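Local coordinates for protein syndapin (Drosophila melanogaster, PDB 3I2W) that probably takes part in endocytosis and regulates internalisation of plasma membrane proteins, with the F-BAR domain, the part in this structure, probably binding phospholipid, at residues Glu77-Val82 / Gln250-Phe255; Met84-Asn89 / Ser238-Thr243; Asn95-Thr100 / Lys230-Asn235. All blocks are in the same frame, centred on the assembly; numbering follows the deposited sequence.

Contact 1 (Glu77-Val82 / Gln250-Phe255); sequences ERISDV and QIYEEF
R78 and I79 of helix 63-105 meet I251, Y252 and E254 of helix 247-260 in an antiparallel helix pair belonging to the elongated helical bundle of the F-BAR domain. The short axes lie 10.7 Å apart at 175°, so the two segments run almost exactly counter to each other, and R78 and I251 are the residues whose CA atoms are nearest, at 6.7 Å.

The apolar part is centred on I251. Its CG1 stands anti to the carbonyl carbon (chi1 -80°), an orientation that lays this branch against the R78 side chain, with CG1 3.3 Å from R78 CB. The aliphatic base of the arginine thus serves as a hydrocarbon surface, while its chain bends at chi2 and carries the charged end away toward E254.

The charged part is loose. E254 OE1 lies 3.4 Å from R78 NE but well out of the guanidinium plane, and the guanidinium and carboxylate planes stand 55° apart; no N-H points at the oxygen, so this salt bridge rests on charge alone, at a solvent-facing margin.

The aromatic part is buried and reaches the dimer interface: I79 also packs on L242 of the second subunit, and Y252 on D241 of that subunit. One face of the Y252 ring is covered toward its rim by I251 CG2, from its own helix. Its hydroxyl is hydrogen-bonded to E75 on helix 63-105, and I79 CD1 comes in at the ring edge, near the ring plane, 3.4 Å from Y252 OH.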
loop_
_atom_site.group_PDB
_atom_site.type_symbol
_atom_site.label_atom_id
_atom_site.label_comp_id
_atom_site.label_asym_id
_atom_site.label_seq_id
_atom_site.Cartn_x
_atom_site.Cartn_y
_atom_site.Cartn_z
ATOM N N GLU B 77 3.332 -3.079 15.150
ATOM C CA GLU B 77 3.561 -4.480 14.934
ATOM C C GLU B 77 2.239 -5.182 14.676
ATOM O O GLU B 77 2.099 -6.004 13.774
ATOM C CB GLU B 77 4.431 -5.095 16.040
ATOM C CG GLU B 77 5.889 -5.089 15.545
ATOM C CD GLU B 77 6.974 -5.587 16.518
ATOM O OE1 GLU B 77 8.179 -5.508 16.096
ATOM O OE2 GLU B 77 6.667 -6.040 17.672
ATOM N N ARG B 78 1.260 -4.779 15.455
ATOM C CA ARG B 78 -0.060 -5.270 15.357
ATOM C C ARG B 78 -0.651 -4.814 14.024
ATOM O O ARG B 78 -1.452 -5.521 13.425
ATOM C CB ARG B 78 -0.885 -4.710 16.516
ATOM C CG ARG B 78 -0.522 -5.169 17.939
ATOM C CD ARG B 78 -1.287 -6.427 18.417
ATOM N NE ARG B 78 -0.873 -6.766 19.791
ATOM C CZ ARG B 78 0.375 -7.093 20.172
ATOM N NH1 ARG B 78 1.376 -7.151 19.285
ATOM N NH2 ARG B 78 0.609 -7.365 21.448
ATOM N N ILE B 79 -0.244 -3.643 13.540
ATOM C CA ILE B 79 -0.804 -3.155 12.305
ATOM C C ILE B 79 -0.260 -4.015 11.177
ATOM O O ILE B 79 -1.027 -4.430 10.256
ATOM C CB ILE B 79 -0.508 -1.684 12.033
ATOM C CG1 ILE B 79 -1.396 -0.799 12.885
ATOM C CG2 ILE B 79 -0.813 -1.380 10.576
ATOM C CD1 ILE B 79 -2.808 -0.964 12.521
ATOM N N SER B 80 1.042 -4.291 11.258
ATOM C CA SER B 80 1.690 -5.060 10.259
ATOM C C SER B 80 1.052 -6.444 10.173
ATOM O O SER B 80 0.926 -7.000 9.101
ATOM C CB SER B 80 3.193 -5.185 10.531
ATOM O OG SER B 80 3.437 -6.166 11.519
ATOM N N ASP B 81 0.647 -7.020 11.282
ATOM C CA ASP B 81 0.001 -8.294 11.175
ATOM C C ASP B 81 -1.315 -8.198 10.403
ATOM O O ASP B 81 -1.607 -9.004 9.464
ATOM C CB ASP B 81 -0.314 -8.817 12.534
ATOM C CG ASP B 81 0.914 -9.154 13.323
ATOM O OD1 ASP B 81 2.015 -9.333 12.713
ATOM O OD2 ASP B 81 0.752 -9.215 14.578
ATOM N N VAL B 82 -2.143 -7.254 10.803
ATOM C CA VAL B 82 -3.303 -6.994 10.003
ATOM C C VAL B 82 -2.908 -6.990 8.522
ATOM O O VAL B 82 -3.516 -7.682 7.706
ATOM C CB VAL B 82 -3.943 -5.669 10.398
ATOM C CG1 VAL B 82 -4.836 -5.129 9.294
ATOM C CG2 VAL B 82 -4.651 -5.843 11.713
ATOM N N GLN B 250 -8.997 -2.874 19.411
ATOM C CA GLN B 250 -8.183 -3.309 20.514
ATOM C C GLN B 250 -6.698 -2.791 20.458
ATOM O O GLN B 250 -6.234 -2.256 21.423
ATOM C CB GLN B 250 -8.266 -4.803 20.572
ATOM C CG GLN B 250 -7.587 -5.429 21.782
ATOM C CD GLN B 250 -7.224 -6.915 21.540
ATOM O OE1 GLN B 250 -7.816 -7.599 20.668
ATOM N NE2 GLN B 250 -6.248 -7.411 22.306
ATOM N N ILE B 251 -5.971 -2.952 19.347
ATOM C CA ILE B 251 -4.700 -2.277 19.088
ATOM C C ILE B 251 -4.581 -0.832 19.634
ATOM O O ILE B 251 -3.632 -0.538 20.339
ATOM C CB ILE B 251 -4.437 -2.230 17.591
ATOM C CG1 ILE B 251 -3.905 -3.538 17.135
ATOM C CG2 ILE B 251 -3.383 -1.222 17.246
ATOM C CD1 ILE B 251 -4.772 -4.222 16.212
ATOM N N TYR B 252 -5.537 0.036 19.308
ATOM C CA TYR B 252 -5.567 1.392 19.819
ATOM C C TYR B 252 -5.936 1.462 21.314
ATOM O O TYR B 252 -5.274 2.128 22.053
ATOM C CB TYR B 252 -6.340 2.333 18.879
ATOM C CG TYR B 252 -5.584 2.328 17.605
ATOM C CD1 TYR B 252 -4.529 3.191 17.377
ATOM C CD2 TYR B 252 -5.811 1.350 16.675
ATOM C CE1 TYR B 252 -3.778 3.104 16.227
ATOM C CE2 TYR B 252 -5.064 1.262 15.541
ATOM C CZ TYR B 252 -4.047 2.113 15.327
ATOM O OH TYR B 252 -3.327 1.933 14.160
ATOM N N GLU B 253 -6.944 0.746 21.764
ATOM C CA GLU B 253 -7.241 0.701 23.150
ATOM C C GLU B 253 -5.946 0.444 23.975
ATOM O O GLU B 253 -5.626 1.148 24.929
ATOM C CB GLU B 253 -8.271 -0.413 23.396
ATOM C CG GLU B 253 -8.611 -0.561 24.897
ATOM C CD GLU B 253 -9.839 -1.498 25.142
ATOM O OE1 GLU B 253 -10.260 -2.223 24.136
ATOM O OE2 GLU B 253 -10.382 -1.517 26.336
ATOM N N GLU B 254 -5.203 -0.567 23.566
ATOM C CA GLU B 254 -4.097 -1.076 24.314
ATOM C C GLU B 254 -2.941 -0.129 24.186
ATOM O O GLU B 254 -2.234 0.173 25.137
ATOM C CB GLU B 254 -3.705 -2.410 23.742
ATOM C CG GLU B 254 -2.190 -2.617 23.713
ATOM C CD GLU B 254 -1.695 -3.921 22.993
ATOM O OE1 GLU B 254 -1.785 -4.099 21.760
ATOM O OE2 GLU B 254 -1.127 -4.765 23.684
ATOM N N PHE B 255 -2.754 0.374 22.974
ATOM C CA PHE B 255 -1.781 1.422 22.719
ATOM C C PHE B 255 -1.960 2.601 23.653
ATOM O O PHE B 255 -0.992 3.140 24.119
ATOM C CB PHE B 255 -1.864 1.833 21.270
ATOM C CG PHE B 255 -0.905 2.902 20.872
ATOM C CD1 PHE B 255 0.196 3.225 21.657
ATOM C CD2 PHE B 255 -1.085 3.596 19.695
ATOM C CE1 PHE B 255 1.103 4.254 21.294
ATOM C CE2 PHE B 255 -0.184 4.600 19.334
ATOM C CZ PHE B 255 0.905 4.928 20.143
#

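Contact 2 (Met84-Asn89 / Ser238-Thr243); sequences MKIKDN and SCLDLT
The backbones of I86 and C239 come to 5.8 Å between CA atoms, where the middle of helix 63-105 faces the last turn of helix 169-240; D241 is the first residue after that turn to depart from helical backbone angles.

I86 and C239 carry the contact, and I86 is turned chiefly against a backbone carbonyl. C239 O sits 3.6 Å from I86 CG2 and equally far from I86 CG1, with I86 CD1 only slightly more distant, so the oxygen is touched by both branches of the isoleucine. The arrangement follows from chi1 of -60°, which sets CG1 beside the backbone N and CG2 anti to it, leaving the fork between them for the carbonyl. CG2 also reaches the L240 side chain, which crosses that of I86 at about a right angle, with I86 CG2 and L240 CD1 4.1 Å apart.

One turn further along helix 63-105, N89 adds its CB rather than its amide: C239 SG rests 3.7 Å from N89 CB. The same cysteine side chain packs on L90 and V94 of that helix.

Beyond the helix end, the carboxylate of D241 organises the turn. Its OD1 receives the T243 hydroxyl, T243 OG1 to D241 OD1 being 2.7 Å, and a weak bond from T243 N, while OD2 forms a salt bridge with K244. The second subunit packs here too, with its E75 on L240 and its L248 on L242.

Across the two segments the touching atoms are methyl and methylene groups, a sulfur and one carbonyl oxygen, which implies that van der Waals contact, not directed bonding, joins them, while the polar bonds of these residues are made within each segment or with neighbours, not across the contact.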
loop_
_atom_site.group_PDB
_atom_site.type_symbol
_atom_site.label_atom_id
_atom_site.label_comp_id
_atom_site.label_asym_id
_atom_site.label_seq_id
_atom_site.Cartn_x
_atom_site.Cartn_y
_atom_site.Cartn_z
HETATM N N MSE B 84 -0.422 -8.301 6.908
HETATM C CA MSE B 84 0.072 -9.592 6.432
HETATM C C MSE B 84 -1.050 -10.549 6.185
HETATM O O MSE B 84 -0.967 -11.399 5.319
HETATM C CB MSE B 84 0.995 -10.242 7.431
HETATM C CG MSE B 84 2.458 -9.804 7.314
HETATM SE SE MSE B 84 3.301 -9.850 5.506
HETATM C CE MSE B 84 4.435 -11.458 5.690
ATOM N N LYS B 85 -2.104 -10.414 6.975
ATOM C CA LYS B 85 -3.237 -11.279 6.926
ATOM C C LYS B 85 -4.052 -10.877 5.726
ATOM O O LYS B 85 -4.707 -11.713 5.133
ATOM C CB LYS B 85 -4.062 -11.108 8.196
ATOM C CG LYS B 85 -4.484 -12.419 8.827
ATOM C CD LYS B 85 -5.912 -12.365 9.455
ATOM C CE LYS B 85 -7.018 -12.680 8.397
ATOM N NZ LYS B 85 -8.427 -12.766 8.910
ATOM N N ILE B 86 -4.048 -9.614 5.342
ATOM C CA ILE B 86 -4.715 -9.243 4.126
ATOM C C ILE B 86 -3.902 -9.798 2.959
ATOM O O ILE B 86 -4.426 -10.390 2.032
ATOM C CB ILE B 86 -4.832 -7.753 3.987
ATOM C CG1 ILE B 86 -5.612 -7.185 5.151
ATOM C CG2 ILE B 86 -5.570 -7.397 2.737
ATOM C CD1 ILE B 86 -5.755 -5.718 5.045
ATOM N N LYS B 87 -2.601 -9.651 3.009
ATOM C CA LYS B 87 -1.768 -10.299 1.999
ATOM C C LYS B 87 -2.079 -11.796 1.886
ATOM O O LYS B 87 -2.118 -12.371 0.801
ATOM C CB LYS B 87 -0.310 -10.081 2.357
ATOM C CG LYS B 87 0.600 -10.704 1.388
ATOM C CD LYS B 87 1.336 -11.854 2.000
ATOM C CE LYS B 87 1.855 -12.748 0.901
ATOM N NZ LYS B 87 2.715 -13.771 1.562
ATOM N N ASP B 88 -2.302 -12.433 3.024
ATOM C CA ASP B 88 -2.432 -13.852 3.030
ATOM C C ASP B 88 -3.827 -14.209 2.618
ATOM O O ASP B 88 -4.030 -15.140 1.798
ATOM C CB ASP B 88 -2.059 -14.444 4.387
ATOM C CG ASP B 88 -0.526 -14.704 4.537
ATOM O OD1 ASP B 88 0.301 -14.538 3.596
ATOM O OD2 ASP B 88 -0.123 -15.071 5.655
ATOM N N ASN B 89 -4.802 -13.478 3.146
ATOM C CA ASN B 89 -6.143 -13.672 2.598
ATOM C C ASN B 89 -6.300 -13.485 1.108
ATOM O O ASN B 89 -7.003 -14.267 0.505
ATOM C CB ASN B 89 -7.201 -12.855 3.315
ATOM C CG ASN B 89 -7.455 -13.368 4.681
ATOM O OD1 ASN B 89 -7.096 -14.510 5.009
ATOM N ND2 ASN B 89 -8.011 -12.532 5.518
ATOM N N SER B 238 -14.268 -8.150 1.173
ATOM C CA SER B 238 -13.999 -8.751 2.518
ATOM C C SER B 238 -12.597 -8.710 3.029
ATOM O O SER B 238 -12.363 -8.451 4.186
ATOM C CB SER B 238 -14.404 -10.202 2.545
ATOM O OG SER B 238 -15.767 -10.093 2.265
ATOM N N CYS B 239 -11.654 -9.054 2.174
ATOM C CA CYS B 239 -10.279 -9.088 2.606
ATOM C C CYS B 239 -9.774 -7.724 2.998
ATOM O O CYS B 239 -8.942 -7.624 3.844
ATOM C CB CYS B 239 -9.396 -9.581 1.492
ATOM S SG CYS B 239 -9.702 -11.205 1.088
ATOM N N LEU B 240 -10.259 -6.689 2.351
ATOM C CA LEU B 240 -9.703 -5.381 2.522
ATOM C C LEU B 240 -10.467 -4.536 3.525
ATOM O O LEU B 240 -9.991 -3.513 3.942
ATOM C CB LEU B 240 -9.677 -4.633 1.188
ATOM C CG LEU B 240 -8.543 -4.817 0.200
ATOM C CD1 LEU B 240 -8.388 -6.197 0.082
ATOM C CD2 LEU B 240 -9.012 -4.324 -1.137
ATOM N N ASP B 241 -11.643 -4.937 3.920
ATOM C CA ASP B 241 -12.478 -4.046 4.653
ATOM C C ASP B 241 -11.949 -4.019 6.073
ATOM O O ASP B 241 -11.872 -5.031 6.779
ATOM C CB ASP B 241 -13.901 -4.564 4.574
ATOM C CG ASP B 241 -14.919 -3.708 5.316
ATOM O OD1 ASP B 241 -14.622 -2.766 6.099
ATOM O OD2 ASP B 241 -16.097 -4.020 5.085
ATOM N N LEU B 242 -11.606 -2.815 6.471
ATOM C CA LEU B 242 -10.890 -2.561 7.675
ATOM C C LEU B 242 -11.879 -2.597 8.764
ATOM O O LEU B 242 -11.562 -3.070 9.887
ATOM C CB LEU B 242 -10.267 -1.171 7.609
ATOM C CG LEU B 242 -8.967 -1.245 6.813
ATOM C CD1 LEU B 242 -8.453 0.163 6.545
ATOM C CD2 LEU B 242 -7.944 -2.162 7.578
ATOM N N THR B 243 -13.077 -2.115 8.440
ATOM C CA THR B 243 -14.128 -1.994 9.421
ATOM C C THR B 243 -14.497 -3.356 9.977
ATOM O O THR B 243 -15.301 -3.438 10.855
ATOM C CB THR B 243 -15.406 -1.297 8.870
ATOM O OG1 THR B 243 -16.203 -2.232 8.172
ATOM C CG2 THR B 243 -15.092 -0.203 7.930
#

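Contact 3 (Asn95-Thr100 / Lys230-Asn235); sequences NSQIKT and KEILFN
Q97 and N235 are joined by the hydrogen bond of this contact: Q97 NE2 donates to N235 OD1 over 3.0 Å, with an N-H...O angle of 180°. The acceptor lies practically in the amide plane of Q97, and the two amide planes are only 29° apart, so the groups meet nearly coplanar although the side chains themselves cross at about a right angle.

Beneath this pair lies the apolar layer. I232 CD1 packs under the glutamine amide, 3.6 Å from Q97 NE2, and I232 CG2 meets I98 CD1 at 3.5 Å. The CG1 branch of I232, set beside the backbone N (chi1 -74°), runs between I98 and the Q97 amide and ends in CD1 at that amide. A valine in place of Q97 would remove the amide and would probably leave N235 OD1 without this donor and I232 CD1 less covered.

Further out, the Q97 amide is fixed a second time, since NE2 also donates to the carbonyl oxygen of D93, one turn earlier in its own helix. I98 is backed by L27 and Q28 of helix 11-58, and both I232 and N235 rest on V94. Elsewhere on helix 169-240, L233 and F234 pack on I259 of the second subunit of this homodimer.

The axes of segments 95-100 and 230-235 run antiparallel and approach to 10.9 Å, with I98 and I232 nearest at 7.9 Å between CA atoms. Antiparallel long helices with an apolar inner seam and polar residues at its margin are characteristic of the F-BAR helical bundle.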
loop_
_atom_site.group_PDB
_atom_site.type_symbol
_atom_site.label_atom_id
_atom_site.label_comp_id
_atom_site.label_asym_id
_atom_site.label_seq_id
_atom_site.Cartn_x
_atom_site.Cartn_y
_atom_site.Cartn_z
ATOM N N ASN B 95 -6.952 -15.470 -4.573
ATOM C CA ASN B 95 -6.313 -15.829 -5.801
ATOM C C ASN B 95 -6.455 -17.317 -6.159
ATOM O O ASN B 95 -6.718 -17.612 -7.268
ATOM C CB ASN B 95 -4.892 -15.270 -5.920
ATOM C CG ASN B 95 -4.840 -14.017 -6.764
ATOM O OD1 ASN B 95 -5.854 -13.564 -7.279
ATOM N ND2 ASN B 95 -3.674 -13.406 -6.860
ATOM N N SER B 96 -6.304 -18.228 -5.213
ATOM C CA SER B 96 -6.420 -19.678 -5.440
ATOM C C SER B 96 -7.780 -20.055 -6.012
ATOM O O SER B 96 -7.891 -20.992 -6.828
ATOM C CB SER B 96 -6.331 -20.395 -4.111
ATOM O OG SER B 96 -7.390 -19.867 -3.304
ATOM N N GLN B 97 -8.820 -19.358 -5.570
ATOM C CA GLN B 97 -10.126 -19.651 -6.091
ATOM C C GLN B 97 -10.107 -19.403 -7.578
ATOM O O GLN B 97 -10.527 -20.220 -8.322
ATOM C CB GLN B 97 -11.131 -18.729 -5.494
ATOM C CG GLN B 97 -11.816 -19.223 -4.293
ATOM C CD GLN B 97 -12.962 -18.281 -3.936
ATOM O OE1 GLN B 97 -14.104 -18.585 -4.258
ATOM N NE2 GLN B 97 -12.665 -17.117 -3.346
ATOM N N ILE B 98 -9.641 -18.245 -7.994
ATOM C CA ILE B 98 -9.540 -17.903 -9.373
ATOM C C ILE B 98 -8.624 -18.844 -10.075
ATOM O O ILE B 98 -8.947 -19.350 -11.140
ATOM C CB ILE B 98 -9.056 -16.473 -9.565
ATOM C CG1 ILE B 98 -10.023 -15.543 -8.843
ATOM C CG2 ILE B 98 -9.039 -16.115 -11.074
ATOM C CD1 ILE B 98 -9.553 -14.098 -8.812
ATOM N N LYS B 99 -7.473 -19.109 -9.504
ATOM C CA LYS B 99 -6.585 -20.050 -10.118
ATOM C C LYS B 99 -7.340 -21.384 -10.487
ATOM O O LYS B 99 -7.091 -22.009 -11.518
ATOM C CB LYS B 99 -5.369 -20.263 -9.226
ATOM C CG LYS B 99 -4.475 -21.357 -9.795
ATOM C CD LYS B 99 -3.046 -21.134 -9.595
ATOM C CE LYS B 99 -2.409 -22.425 -9.115
ATOM N NZ LYS B 99 -0.879 -22.402 -9.192
ATOM N N THR B 100 -8.285 -21.761 -9.622
ATOM C CA THR B 100 -8.971 -23.017 -9.695
ATOM C C THR B 100 -9.999 -22.989 -10.791
ATOM O O THR B 100 -10.046 -23.919 -11.640
ATOM C CB THR B 100 -9.599 -23.422 -8.350
ATOM O OG1 THR B 100 -8.692 -24.274 -7.638
ATOM C CG2 THR B 100 -10.838 -24.249 -8.563
ATOM N N LYS B 230 -18.085 -11.317 -10.178
ATOM C CA LYS B 230 -18.777 -10.484 -9.217
ATOM C C LYS B 230 -18.520 -10.970 -7.761
ATOM O O LYS B 230 -18.338 -10.161 -6.833
ATOM C CB LYS B 230 -20.255 -10.427 -9.538
ATOM C CG LYS B 230 -20.887 -9.226 -8.928
ATOM C CD LYS B 230 -22.353 -9.476 -8.631
ATOM C CE LYS B 230 -22.985 -8.230 -8.015
ATOM N NZ LYS B 230 -24.024 -7.621 -8.842
ATOM N N GLU B 231 -18.447 -12.288 -7.581
ATOM C CA GLU B 231 -18.331 -12.831 -6.281
ATOM C C GLU B 231 -16.977 -12.602 -5.700
ATOM O O GLU B 231 -16.852 -12.320 -4.519
ATOM C CB GLU B 231 -18.555 -14.349 -6.323
ATOM C CG GLU B 231 -20.073 -14.769 -6.587
ATOM C CD GLU B 231 -21.100 -13.713 -5.915
ATOM O OE1 GLU B 231 -20.997 -13.595 -4.599
ATOM O OE2 GLU B 231 -21.954 -13.027 -6.708
ATOM N N ILE B 232 -15.961 -12.834 -6.516
ATOM C CA ILE B 232 -14.568 -12.698 -6.149
ATOM C C ILE B 232 -14.342 -11.230 -5.799
ATOM O O ILE B 232 -13.813 -10.918 -4.753
ATOM C CB ILE B 232 -13.704 -13.088 -7.338
ATOM C CG1 ILE B 232 -13.702 -14.586 -7.550
ATOM C CG2 ILE B 232 -12.325 -12.556 -7.234
ATOM C CD1 ILE B 232 -13.154 -15.340 -6.437
ATOM N N LEU B 233 -14.791 -10.319 -6.643
ATOM C CA LEU B 233 -14.793 -8.949 -6.219
ATOM C C LEU B 233 -15.331 -8.721 -4.789
ATOM O O LEU B 233 -14.664 -8.049 -4.019
ATOM C CB LEU B 233 -15.446 -8.032 -7.245
ATOM C CG LEU B 233 -14.658 -7.853 -8.538
ATOM C CD1 LEU B 233 -15.252 -6.786 -9.380
ATOM C CD2 LEU B 233 -13.245 -7.506 -8.255
ATOM N N PHE B 234 -16.477 -9.259 -4.404
ATOM C CA PHE B 234 -16.907 -9.178 -3.004
ATOM C C PHE B 234 -15.926 -9.857 -2.077
ATOM O O PHE B 234 -15.660 -9.380 -0.965
ATOM C CB PHE B 234 -18.239 -9.873 -2.776
ATOM C CG PHE B 234 -19.463 -9.089 -3.249
ATOM C CD1 PHE B 234 -19.750 -7.827 -2.767
ATOM C CD2 PHE B 234 -20.359 -9.656 -4.121
ATOM C CE1 PHE B 234 -20.880 -7.129 -3.179
ATOM C CE2 PHE B 234 -21.504 -8.955 -4.525
ATOM C CZ PHE B 234 -21.752 -7.694 -4.053
ATOM N N ASN B 235 -15.381 -10.983 -2.492
ATOM C CA ASN B 235 -14.456 -11.670 -1.640
ATOM C C ASN B 235 -13.254 -10.774 -1.412
ATOM O O ASN B 235 -12.762 -10.706 -0.317
ATOM C CB ASN B 235 -14.013 -12.956 -2.292
ATOM C CG ASN B 235 -15.079 -14.042 -2.254
ATOM O OD1 ASN B 235 -14.873 -15.124 -2.758
ATOM N ND2 ASN B 235 -16.195 -13.762 -1.672
#

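How the contacts relate
All three contacts use helix 63-105, which contributes successive segments of one long helix. Contacts 2 and 3 set it against helix 169-240, and contact 1 against the helix that follows, 247-260, so along the chain 3 is nested inside 2 and 2 inside 1. Contact centres are about 14 Å apart from one to the next, all touching the second subunit. Contact 1 is the most buried, yet has an exposed charged margin; contacts 2 and 3 are partly buried. Their chemistry differs accordingly: out-of-plane charge attraction beside apolar packing in 1, purely van der Waals contact at a helix end in 2, a straight hydrogen bond between two side-chain amides, over isoleucines, in 3.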